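Flagellar hook-associated protein (Burkholderia pseudomallei, PDB 4UT1) probably serves as a structural building block of the bacterial flagellum, forming the junction at the flagellar hook. Local coordinates at residues T115-Y120 / T591-A596; N119-L124 / S316-Q321; A378-T383 / S413-A418; V496-T501 / S540-G545. All coordinates share one frame; numbering follows the deposited sequence.

Contact 1 (T115-Y120 / T591-A596). With EDO (1,2-ethanediol), chain C.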
loop_
_atom_site.group_PDB
_atom_site.type_symbol
_atom_site.label_atom_id
_atom_site.label_comp_id
_atom_site.label_asym_id
_atom_site.label_seq_id
_atom_site.Cartn_x
_atom_site.Cartn_y
_atom_site.Cartn_z
ATOM N N THR A 115 -2.356 15.395 -8.893
ATOM C CA THR A 115 -2.338 16.850 -8.928
ATOM C C THR A 115 -2.364 17.432 -7.518
ATOM O O THR A 115 -1.665 18.395 -7.242
ATOM C CB THR A 115 -3.515 17.421 -9.737
ATOM O OG1 THR A 115 -3.315 17.127 -11.124
ATOM C CG2 THR A 115 -3.584 18.924 -9.560
ATOM N N ALA A 116 -3.173 16.848 -6.636
ATOM C CA ALA A 116 -3.245 17.315 -5.249
ATOM C C ALA A 116 -1.883 17.172 -4.563
ATOM O O ALA A 116 -1.480 18.033 -3.781
ATOM C CB ALA A 116 -4.310 16.552 -4.470
ATOM N N ILE A 117 -1.179 16.083 -4.849
ATOM C CA ILE A 117 0.149 15.880 -4.258
ATOM C C ILE A 117 1.124 16.949 -4.768
ATOM O O ILE A 117 1.805 17.615 -3.974
ATOM C CB ILE A 117 0.692 14.475 -4.565
ATOM C CG1 ILE A 117 -0.129 13.428 -3.824
ATOM C CG2 ILE A 117 2.135 14.339 -4.103
ATOM C CD1 ILE A 117 0.270 12.003 -4.159
ATOM N N THR A 118 1.182 17.123 -6.085
ATOM C CA THR A 118 2.049 18.147 -6.681
ATOM C C THR A 118 1.788 19.529 -6.087
ATOM O O THR A 118 2.729 20.267 -5.759
ATOM C CB THR A 118 1.860 18.230 -8.211
ATOM O OG1 THR A 118 2.169 16.961 -8.797
ATOM C CG2 THR A 118 2.767 19.303 -8.810
ATOM N N ASN A 119 0.513 19.872 -5.958
ATOM C CA ASN A 119 0.106 21.172 -5.437
ATOM C C ASN A 119 0.494 21.372 -3.974
ATOM O O ASN A 119 0.845 22.479 -3.555
ATOM C CB ASN A 119 -1.405 21.361 -5.619
ATOM C CG ASN A 119 -1.780 21.667 -7.060
ATOM O OD1 ASN A 119 -0.914 21.960 -7.875
ATOM N ND2 ASN A 119 -3.073 21.606 -7.377
ATOM N N TYR A 120 0.447 20.292 -3.202
ATOM C CA TYR A 120 0.833 20.367 -1.803
ATOM C C TYR A 120 2.309 20.728 -1.683
ATOM O O TYR A 120 2.676 21.625 -0.927
ATOM C CB TYR A 120 0.586 19.049 -1.063
ATOM C CG TYR A 120 1.052 19.156 0.374
ATOM C CD1 TYR A 120 0.308 19.869 1.307
ATOM C CD2 TYR A 120 2.258 18.584 0.790
ATOM C CE1 TYR A 120 0.742 19.994 2.622
ATOM C CE2 TYR A 120 2.684 18.698 2.090
ATOM C CZ TYR A 120 1.929 19.404 2.999
ATOM O OH TYR A 120 2.352 19.512 4.294
ATOM N N THR A 591 10.634 5.061 -8.305
ATOM C CA THR A 591 9.611 5.986 -8.790
ATOM C C THR A 591 9.114 6.938 -7.707
ATOM O O THR A 591 9.141 6.621 -6.517
ATOM C CB THR A 591 8.397 5.234 -9.382
ATOM O OG1 THR A 591 7.469 4.917 -8.338
ATOM C CG2 THR A 591 8.844 3.955 -10.087
ATOM N N THR A 592 8.664 8.107 -8.144
ATOM C CA THR A 592 8.141 9.139 -7.259
ATOM C C THR A 592 6.685 8.847 -6.896
ATOM O O THR A 592 6.095 7.897 -7.404
ATOM C CB THR A 592 8.214 10.525 -7.910
ATOM O OG1 THR A 592 7.286 10.579 -8.997
ATOM C CG2 THR A 592 9.614 10.798 -8.444
ATOM N N LEU A 593 6.122 9.661 -6.010
ATOM C CA LEU A 593 4.735 9.492 -5.602
ATOM C C LEU A 593 3.787 9.630 -6.795
ATOM O O LEU A 593 2.880 8.817 -6.972
ATOM C CB LEU A 593 4.373 10.507 -4.511
ATOM C CG LEU A 593 5.077 10.339 -3.166
ATOM C CD1 LEU A 593 4.796 11.513 -2.246
ATOM C CD2 LEU A 593 4.640 9.048 -2.519
ATOM N N THR A 594 3.994 10.655 -7.612
ATOM C CA THR A 594 3.101 10.905 -8.743
ATOM C C THR A 594 3.367 9.898 -9.849
ATOM O O THR A 594 2.452 9.495 -10.570
ATOM C CB THR A 594 3.257 12.334 -9.296
ATOM O OG1 THR A 594 4.631 12.565 -9.614
ATOM C CG2 THR A 594 2.799 13.356 -8.267
ATOM N N GLY A 595 4.620 9.474 -9.966
ATOM C CA GLY A 595 4.972 8.421 -10.898
ATOM C C GLY A 595 4.307 7.116 -10.493
ATOM O O GLY A 595 3.813 6.368 -11.339
ATOM N N ALA A 596 4.286 6.848 -9.193
ATOM C CA ALA A 596 3.630 5.647 -8.676
ATOM C C ALA A 596 2.120 5.751 -8.852
ATOM O O ALA A 596 1.466 4.774 -9.193
ATOM C CB ALA A 596 3.988 5.431 -7.216
HETATM C C1 EDO C . -5.943 22.900 -3.972
HETATM O O1 EDO C . -5.954 23.409 -2.629
HETATM C C2 EDO C . -4.598 22.231 -4.258
HETATM O O2 EDO C . -4.758 20.856 -4.646
#
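I117 and T118 on helix 113-129 meet L593 and T594 in the first turn of helix 593-630, far along the chain. The apolar part is light. I117 CG2 is the branch that does the touching, 4.3 Å from L593 CD1 and 4.3 Å from T594 CG2, so one methyl meets two side chains of the opposite turn. L147 of helix 134-193 also packs on I117, and Q317 of helix 287-322 on L593.

At the partly exposed side the two threonines cross at about a right angle, T118 OG1 standing 3.7 Å from T594 CG2. Across the contact this oxygen meets the methyl alone; its hydrogen bond goes to A114 O, one turn back in its own helix. With chi1 at 54°, T594 keeps its methyl anti to its carbonyl carbon, and this is the branch that T118 and I117 meet.

No hydrogen bond crosses between the segments; a capping bond and a weak ligand bond lie on the flanks. T592 OG1 accepts from G595 N at 3.0 Å, with an N-H...O angle of 155°. N119 ND2 gives a weak bond of 3.3 Å to O2 of an ethanediol probably left by the crystallisation liquor; N143 and T146 also bind that molecule. The arrangement is that of a helix bundle in which an N-capped first turn, with T592 as N-cap, packs against a neighbouring helix.

Contact 2 (N119-L124 / S316-Q321). With EDO (1,2-ethanediol), chain C.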
loop_
_atom_site.group_PDB
_atom_site.type_symbol
_atom_site.label_atom_id
_atom_site.label_comp_id
_atom_site.label_asym_id
_atom_site.label_seq_id
_atom_site.Cartn_x
_atom_site.Cartn_y
_atom_site.Cartn_z
ATOM N N ASN A 119 0.513 19.872 -5.958
ATOM C CA ASN A 119 0.106 21.172 -5.437
ATOM C C ASN A 119 0.494 21.372 -3.974
ATOM O O ASN A 119 0.845 22.479 -3.555
ATOM C CB ASN A 119 -1.405 21.361 -5.619
ATOM C CG ASN A 119 -1.780 21.667 -7.060
ATOM O OD1 ASN A 119 -0.914 21.960 -7.875
ATOM N ND2 ASN A 119 -3.073 21.606 -7.377
ATOM N N TYR A 120 0.447 20.292 -3.202
ATOM C CA TYR A 120 0.833 20.367 -1.803
ATOM C C TYR A 120 2.309 20.728 -1.683
ATOM O O TYR A 120 2.676 21.625 -0.927
ATOM C CB TYR A 120 0.586 19.049 -1.063
ATOM C CG TYR A 120 1.052 19.156 0.374
ATOM C CD1 TYR A 120 0.308 19.869 1.307
ATOM C CD2 TYR A 120 2.258 18.584 0.790
ATOM C CE1 TYR A 120 0.742 19.994 2.622
ATOM C CE2 TYR A 120 2.684 18.698 2.090
ATOM C CZ TYR A 120 1.929 19.404 2.999
ATOM O OH TYR A 120 2.352 19.512 4.294
ATOM N N PHE A 121 3.150 20.036 -2.438
ATOM C CA PHE A 121 4.576 20.322 -2.387
ATOM C C PHE A 121 4.919 21.703 -2.968
ATOM O O PHE A 121 5.782 22.381 -2.430
ATOM C CB PHE A 121 5.368 19.211 -3.089
ATOM C CG PHE A 121 5.379 17.907 -2.323
ATOM C CD1 PHE A 121 5.850 17.859 -1.016
ATOM C CD2 PHE A 121 4.905 16.739 -2.901
ATOM C CE1 PHE A 121 5.846 16.671 -0.302
ATOM C CE2 PHE A 121 4.906 15.542 -2.198
ATOM C CZ PHE A 121 5.376 15.511 -0.892
ATOM N N THR A 122 4.240 22.157 -4.022
ATOM C CA THR A 122 4.575 23.496 -4.519
ATOM C C THR A 122 4.093 24.564 -3.536
ATOM O O THR A 122 4.701 25.628 -3.414
ATOM C CB THR A 122 4.024 23.766 -5.935
ATOM O OG1 THR A 122 2.591 23.798 -5.924
ATOM C CG2 THR A 122 4.507 22.685 -6.900
ATOM N N GLY A 123 3.030 24.271 -2.806
ATOM C CA GLY A 123 2.579 25.154 -1.747
ATOM C C GLY A 123 3.660 25.401 -0.703
ATOM O O GLY A 123 3.796 26.506 -0.181
ATOM N N LEU A 124 4.435 24.364 -0.403
ATOM C CA LEU A 124 5.485 24.451 0.606
ATOM C C LEU A 124 6.678 25.240 0.077
ATOM O O LEU A 124 7.450 25.810 0.840
ATOM C CB LEU A 124 5.901 23.045 1.049
ATOM C CG LEU A 124 4.785 22.263 1.760
ATOM C CD1 LEU A 124 5.259 20.863 2.180
ATOM C CD2 LEU A 124 4.311 23.018 2.986
ATOM N N SER A 316 4.535 9.596 5.652
ATOM C CA SER A 316 5.773 9.255 6.325
ATOM C C SER A 316 6.897 10.215 5.931
ATOM O O SER A 316 7.637 10.693 6.781
ATOM C CB SER A 316 6.178 7.814 6.012
ATOM O OG SER A 316 5.279 6.897 6.621
ATOM N N GLN A 317 7.022 10.475 4.639
ATOM C CA GLN A 317 8.049 11.400 4.151
ATOM C C GLN A 317 7.878 12.820 4.660
ATOM O O GLN A 317 8.855 13.482 5.012
ATOM C CB GLN A 317 8.063 11.441 2.631
ATOM C CG GLN A 317 8.666 10.236 1.984
ATOM C CD GLN A 317 8.699 10.384 0.486
ATOM O OE1 GLN A 317 9.581 11.042 -0.056
ATOM N NE2 GLN A 317 7.715 9.806 -0.191
ATOM N N VAL A 318 6.649 13.303 4.664
ATOM C CA VAL A 318 6.389 14.670 5.066
ATOM C C VAL A 318 6.633 14.789 6.565
ATOM O O VAL A 318 7.312 15.709 7.026
ATOM C CB VAL A 318 4.944 15.107 4.682
ATOM C CG1 VAL A 318 4.528 16.364 5.430
ATOM C CG2 VAL A 318 4.860 15.314 3.177
ATOM N N ASN A 319 6.137 13.812 7.317
ATOM C CA ASN A 319 6.326 13.790 8.760
ATOM C C ASN A 319 7.807 13.762 9.123
ATOM O O ASN A 319 8.234 14.473 10.026
ATOM C CB ASN A 319 5.616 12.586 9.397
ATOM C CG ASN A 319 4.108 12.742 9.403
ATOM O OD1 ASN A 319 3.602 13.833 9.191
ATOM N ND2 ASN A 319 3.385 11.645 9.645
ATOM N N ALA A 320 8.580 12.956 8.403
ATOM C CA ALA A 320 10.001 12.793 8.718
ATOM C C ALA A 320 10.766 14.076 8.434
ATOM O O ALA A 320 11.668 14.459 9.203
ATOM C CB ALA A 320 10.608 11.631 7.914
ATOM N N GLN A 321 10.416 14.732 7.331
ATOM C CA GLN A 321 11.090 15.975 6.953
ATOM C C GLN A 321 10.658 17.137 7.849
ATOM O O GLN A 321 11.466 17.992 8.179
ATOM C CB GLN A 321 10.829 16.325 5.479
ATOM C CG GLN A 321 11.757 17.411 4.912
ATOM C CD GLN A 321 13.241 17.032 5.005
ATOM O OE1 GLN A 321 13.638 15.948 4.588
ATOM N NE2 GLN A 321 14.057 17.930 5.556
HETATM C C1 EDO C . -5.943 22.900 -3.972
HETATM O O1 EDO C . -5.954 23.409 -2.629
HETATM C C2 EDO C . -4.598 22.231 -4.258
HETATM O O2 EDO C . -4.758 20.856 -4.646
#
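V318 of helix 287-322 touches both Y120 and F121, consecutive residues of helix 113-129, and carries the whole contact from its side. The packing is apolar. V318 CG2 lies 3.9 Å from F121 CE1 and slightly farther from F121 CZ, while the same methyl is 4.2 Å from Y120 CE2. The second branch, V318 CG1, is set anti to the backbone N (chi1 164°) and comes within 4.0 Å of Y120 OH. One methyl therefore serves both rings and the other the phenol end. Contact is through side chains alone: the nearest CA atoms, of F121 and V318, are 9.5 Å apart.

The rings are placed by aromatic and aliphatic neighbours. L124 CG sits over one face of the Y120 ring, 4.1 Å above its plane and offset toward the rim; Y120 CD2 in turn lies at a like height over one face of F121, again near the rim. Beyond the two segments, F314 and F337 each meet the Y120 ring in edge-to-face (T-shaped) fashion, and L593 packs on F121.

Polar groups lie around this core and bind other parts of the chain. N319 bonds to the backbone on both ends of its amide, OD1 to L336 N and ND2 to F337 O, which ties helix 287-322 to the loop carrying those residues. Q321 NE2 is bonded to N573 OD1 of helix 572-579. A buried valine set against two adjacent aromatic residues here joins helices 113-129 and 287-322 in the core of the FlgK helical bundle.

Contact 3 (A378-T383 / S413-A418)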
loop_
_atom_site.group_PDB
_atom_site.type_symbol
_atom_site.label_atom_id
_atom_site.label_comp_id
_atom_site.label_asym_id
_atom_site.label_seq_id
_atom_site.Cartn_x
_atom_site.Cartn_y
_atom_site.Cartn_z
ATOM N N ALA A 378 7.245 -25.062 11.591
ATOM C CA ALA A 378 8.691 -24.876 11.589
ATOM C C ALA A 378 9.079 -23.477 11.102
ATOM O O ALA A 378 10.009 -22.875 11.637
ATOM C CB ALA A 378 9.364 -25.939 10.734
ATOM N N LYS A 379 8.377 -22.952 10.100
ATOM C CA LYS A 379 8.717 -21.627 9.587
ATOM C C LYS A 379 7.474 -20.813 9.272
ATOM O O LYS A 379 6.362 -21.347 9.164
ATOM C CB LYS A 379 9.582 -21.723 8.326
ATOM C CG LYS A 379 8.836 -22.278 7.141
ATOM C CD LYS A 379 9.659 -22.318 5.866
ATOM C CE LYS A 379 8.926 -23.190 4.832
ATOM N NZ LYS A 379 9.490 -23.099 3.454
ATOM N N TYR A 380 7.695 -19.514 9.141
ATOM C CA TYR A 380 6.679 -18.568 8.720
ATOM C C TYR A 380 6.877 -18.261 7.258
ATOM O O TYR A 380 8.000 -18.056 6.808
ATOM C CB TYR A 380 6.770 -17.278 9.530
ATOM C CG TYR A 380 6.588 -17.454 11.013
ATOM C CD1 TYR A 380 7.645 -17.881 11.826
ATOM C CD2 TYR A 380 5.377 -17.189 11.611
ATOM C CE1 TYR A 380 7.473 -18.051 13.197
ATOM C CE2 TYR A 380 5.196 -17.339 12.970
ATOM C CZ TYR A 380 6.250 -17.769 13.765
ATOM O OH TYR A 380 6.054 -17.915 15.126
ATOM N N THR A 381 5.787 -18.182 6.511
ATOM C CA THR A 381 5.885 -17.775 5.126
ATOM C C THR A 381 4.964 -16.584 4.900
ATOM O O THR A 381 3.856 -16.575 5.401
ATOM C CB THR A 381 5.501 -18.916 4.181
ATOM O OG1 THR A 381 6.323 -20.061 4.456
ATOM C CG2 THR A 381 5.665 -18.497 2.730
ATOM N N LEU A 382 5.456 -15.582 4.184
ATOM C CA LEU A 382 4.637 -14.459 3.744
ATOM C C LEU A 382 4.304 -14.661 2.282
ATOM O O LEU A 382 5.199 -14.733 1.438
ATOM C CB LEU A 382 5.369 -13.125 3.952
ATOM C CG LEU A 382 4.492 -11.877 3.794
ATOM C CD1 LEU A 382 3.623 -11.698 5.025
ATOM C CD2 LEU A 382 5.336 -10.635 3.552
ATOM N N THR A 383 3.012 -14.748 1.983
ATOM C CA THR A 383 2.547 -14.935 0.622
ATOM C C THR A 383 1.744 -13.724 0.146
ATOM O O THR A 383 0.934 -13.175 0.891
ATOM C CB THR A 383 1.680 -16.194 0.512
ATOM O OG1 THR A 383 2.427 -17.319 1.009
ATOM C CG2 THR A 383 1.290 -16.443 -0.923
ATOM N N SER A 413 2.444 -12.699 19.412
ATOM C CA SER A 413 2.399 -12.803 20.869
ATOM C C SER A 413 2.888 -14.175 21.347
ATOM O O SER A 413 3.251 -14.355 22.507
ATOM C CB SER A 413 0.984 -12.548 21.372
ATOM O OG SER A 413 0.109 -13.554 20.909
ATOM N N SER A 414 2.878 -15.139 20.435
ATOM C CA SER A 414 3.417 -16.470 20.677
ATOM C C SER A 414 3.532 -17.179 19.337
ATOM O O SER A 414 3.120 -16.640 18.305
ATOM C CB SER A 414 2.537 -17.265 21.648
ATOM O OG SER A 414 1.210 -17.412 21.160
ATOM N N THR A 415 4.108 -18.374 19.351
ATOM C CA THR A 415 4.189 -19.204 18.156
ATOM C C THR A 415 2.808 -19.797 17.857
ATOM O O THR A 415 2.173 -20.374 18.743
ATOM C CB THR A 415 5.231 -20.328 18.330
ATOM O OG1 THR A 415 6.478 -19.755 18.745
ATOM C CG2 THR A 415 5.437 -21.095 17.029
ATOM N N PRO A 416 2.332 -19.639 16.609
ATOM C CA PRO A 416 1.002 -20.141 16.240
ATOM C C PRO A 416 1.011 -21.656 16.104
ATOM O O PRO A 416 2.065 -22.260 16.263
ATOM C CB PRO A 416 0.731 -19.468 14.882
ATOM C CG PRO A 416 1.754 -18.390 14.751
ATOM C CD PRO A 416 2.953 -18.891 15.506
ATOM N N ASN A 417 -0.137 -22.276 15.845
ATOM C CA ASN A 417 -0.122 -23.695 15.499
ATOM C C ASN A 417 0.190 -23.870 14.023
ATOM O O ASN A 417 -0.059 -22.962 13.230
ATOM C CB ASN A 417 -1.467 -24.355 15.826
ATOM C CG ASN A 417 -1.641 -24.602 17.305
ATOM O OD1 ASN A 417 -0.678 -24.525 18.071
ATOM N ND2 ASN A 417 -2.869 -24.922 17.716
ATOM N N ALA A 418 0.737 -25.021 13.650
ATOM C CA ALA A 418 0.866 -25.366 12.234
ATOM C C ALA A 418 -0.498 -25.254 11.572
ATOM O O ALA A 418 -1.490 -25.737 12.115
ATOM C CB ALA A 418 1.415 -26.769 12.057
HETATM O O HOH W 1 8.060 -18.887 16.471
#
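Y380, on strand 380-384 of an antiparallel sheet in the D2-like domain, reaches out to P416 and T415 in the loop between strands 408-412 and 421-425. The buried, tight side is the proline. P416 CD comes to 3.3 Å from Y380 OH. The same carbon lies 3.7 Å from Y380 CE2, with P416 CG a little farther from that ring atom. The phenol and the pyrrolidine approach from opposite directions, and the proline CD lies oblique to the ring. Only the outer half of the tyrosine takes part, because the backbones stand well apart, 9.6 Å between the CA atoms of Y380 and P416. The rest of the residue is packed by L373 and M403, with P396 and P401 also against it, and the Y375 ring meets it with the planes at about 45°.

The loose side belongs to T415, an exposed residue whose side chain crosses the tyrosine at about a right angle and whose CG2 stays 3.8 Å from Y380 OH. No direct hydrogen bond joins the two segments; a water does so instead. It sits at the ring's edge, in the plane of the phenol, 2.6 Å from Y380 OH and 2.9 Å from T415 OG1.

Contact 4 (V496-T501 / S540-G545)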
loop_
_atom_site.group_PDB
_atom_site.type_symbol
_atom_site.label_atom_id
_atom_site.label_comp_id
_atom_site.label_asym_id
_atom_site.label_seq_id
_atom_site.Cartn_x
_atom_site.Cartn_y
_atom_site.Cartn_z
ATOM N N VAL A 496 33.769 17.520 21.633
ATOM C CA VAL A 496 34.388 16.257 22.049
ATOM C C VAL A 496 33.343 15.169 21.926
ATOM O O VAL A 496 32.144 15.430 22.081
ATOM C CB VAL A 496 34.930 16.295 23.488
ATOM C CG1 VAL A 496 35.960 17.398 23.641
ATOM C CG2 VAL A 496 33.794 16.463 24.489
ATOM N N GLY A 497 33.790 13.963 21.602
ATOM C CA GLY A 497 32.894 12.833 21.487
ATOM C C GLY A 497 32.137 12.790 20.182
ATOM O O GLY A 497 31.174 12.044 20.038
ATOM N N THR A 498 32.555 13.600 19.214
ATOM C CA THR A 498 31.967 13.496 17.899
ATOM C C THR A 498 32.965 12.892 16.940
ATOM O O THR A 498 34.177 12.860 17.198
ATOM C CB THR A 498 31.494 14.861 17.354
ATOM O OG1 THR A 498 32.620 15.716 17.125
ATOM C CG2 THR A 498 30.556 15.542 18.346
ATOM N N THR A 499 32.439 12.408 15.829
ATOM C CA THR A 499 33.260 11.921 14.737
ATOM C C THR A 499 32.980 12.786 13.522
ATOM O O THR A 499 31.822 12.988 13.152
ATOM C CB THR A 499 32.976 10.440 14.433
ATOM O OG1 THR A 499 33.462 9.636 15.512
ATOM C CG2 THR A 499 33.659 10.012 13.142
ATOM N N VAL A 500 34.033 13.335 12.924
ATOM C CA VAL A 500 33.887 14.164 11.740
ATOM C C VAL A 500 34.196 13.336 10.488
ATOM O O VAL A 500 35.266 12.723 10.370
ATOM C CB VAL A 500 34.807 15.423 11.796
ATOM C CG1 VAL A 500 34.680 16.236 10.537
ATOM C CG2 VAL A 500 34.476 16.280 13.015
ATOM N N THR A 501 33.245 13.290 9.565
ATOM C CA THR A 501 33.456 12.558 8.323
ATOM C C THR A 501 33.536 13.521 7.165
ATOM O O THR A 501 32.606 14.287 6.923
ATOM C CB THR A 501 32.336 11.539 8.056
ATOM O OG1 THR A 501 32.336 10.564 9.096
ATOM C CG2 THR A 501 32.562 10.830 6.728
ATOM N N SER A 540 22.831 12.282 25.338
ATOM C CA SER A 540 22.322 13.644 25.438
ATOM C C SER A 540 23.458 14.669 25.422
ATOM O O SER A 540 24.495 14.465 26.044
ATOM C CB SER A 540 21.484 13.806 26.709
ATOM O OG SER A 540 20.855 15.077 26.747
ATOM N N GLY A 541 23.266 15.762 24.688
ATOM C CA GLY A 541 24.228 16.848 24.684
ATOM C C GLY A 541 25.356 16.720 23.677
ATOM O O GLY A 541 26.157 17.644 23.522
ATOM N N VAL A 542 25.434 15.586 22.988
ATOM C CA VAL A 542 26.446 15.417 21.943
ATOM C C VAL A 542 25.903 15.793 20.568
ATOM O O VAL A 542 24.844 15.305 20.160
ATOM C CB VAL A 542 26.964 13.971 21.871
ATOM C CG1 VAL A 542 28.085 13.873 20.837
ATOM C CG2 VAL A 542 27.427 13.504 23.242
ATOM N N MET A 543 26.626 16.658 19.859
ATOM C CA MET A 543 26.239 17.041 18.502
ATOM C C MET A 543 26.151 15.814 17.616
ATOM O O MET A 543 27.028 14.949 17.647
ATOM C CB MET A 543 27.233 18.046 17.901
ATOM C CG MET A 543 26.943 18.382 16.433
ATOM S SD MET A 543 27.894 19.772 15.758
ATOM C CE MET A 543 27.385 21.085 16.863
ATOM N N ASN A 544 25.073 15.729 16.847
ATOM C CA ASN A 544 24.839 14.590 15.979
ATOM C C ASN A 544 24.023 15.004 14.761
ATOM O O ASN A 544 23.166 15.883 14.857
ATOM C CB ASN A 544 24.131 13.483 16.775
ATOM C CG ASN A 544 24.022 12.182 16.013
ATOM O OD1 ASN A 544 25.029 11.581 15.623
ATOM N ND2 ASN A 544 22.788 11.713 15.836
ATOM N N GLY A 545 24.310 14.397 13.611
ATOM C CA GLY A 545 23.542 14.633 12.402
ATOM C C GLY A 545 23.631 16.026 11.803
ATOM O O GLY A 545 22.695 16.488 11.149
#
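T498, the first residue of strand 498-502, turns its side chain onto V542 and M543 in the loop that leads into strand 546-551. From CB the side chain divides. OG1 occupies the place between the backbone N and the carbonyl carbon (chi1 66°) and is hydrogen-bonded to P495 O, just before its own segment. CG2, the other branch, sits anti to the carbonyl carbon and makes all of the residue's close contacts with the loop: M543 O at 3.6 Å, V542 CG1 at 3.9 Å and M543 CB at 4.2 Å. The methyl thus rests against the carbonyl and CB of M543 and one methyl of V542.

These segments belong to the D3 domain, where strand 527-533 runs between strands 498-502 and 546-551 in an antiparallel sheet. The contact lies beside the end of that middle strand, and no hydrogen bond crosses it directly; I531 of strand 527-533 touches both T498 and M543.

The side chains of V542 and T498 lie alongside each other, running in opposed senses. CG1 of the valine, anti to its backbone N, also touches G497 O, 3.7 Å away. The backbone of G497 is bonded to I512 and T534. M543 contributes mainly CB and its carbonyl, since its thioether is turned off T498, and the residue has I531 and P476 as further neighbours. Next along the loop, N544 accepts at OD1 from S533 N and Q536 NE2, and donates from ND2 to G472 O.

Contacts 1 and 2 form one continuous patch: both use helix 113-129, share N119 and Y120, and have centres 10 Å apart. L593 joins them, its CD1 lying 4.0 Å from F121 CE2 and its CD2 3.9 Å from Q317 NE2. An ethanediol molecule sits at N119, common to both. The other two are separate. The centre of contact 3, in the D2-like domain, is about 38 Å from the centres of contact 1 and contact 2; contact 4, in the D3 domain, is about 29 Å from contact 2 between centres, although their nearest atoms are about 10 Å apart. Contacts 3 and 4 are 42 Å apart at their centres, and both fall in the chain between the two segments of contact 1.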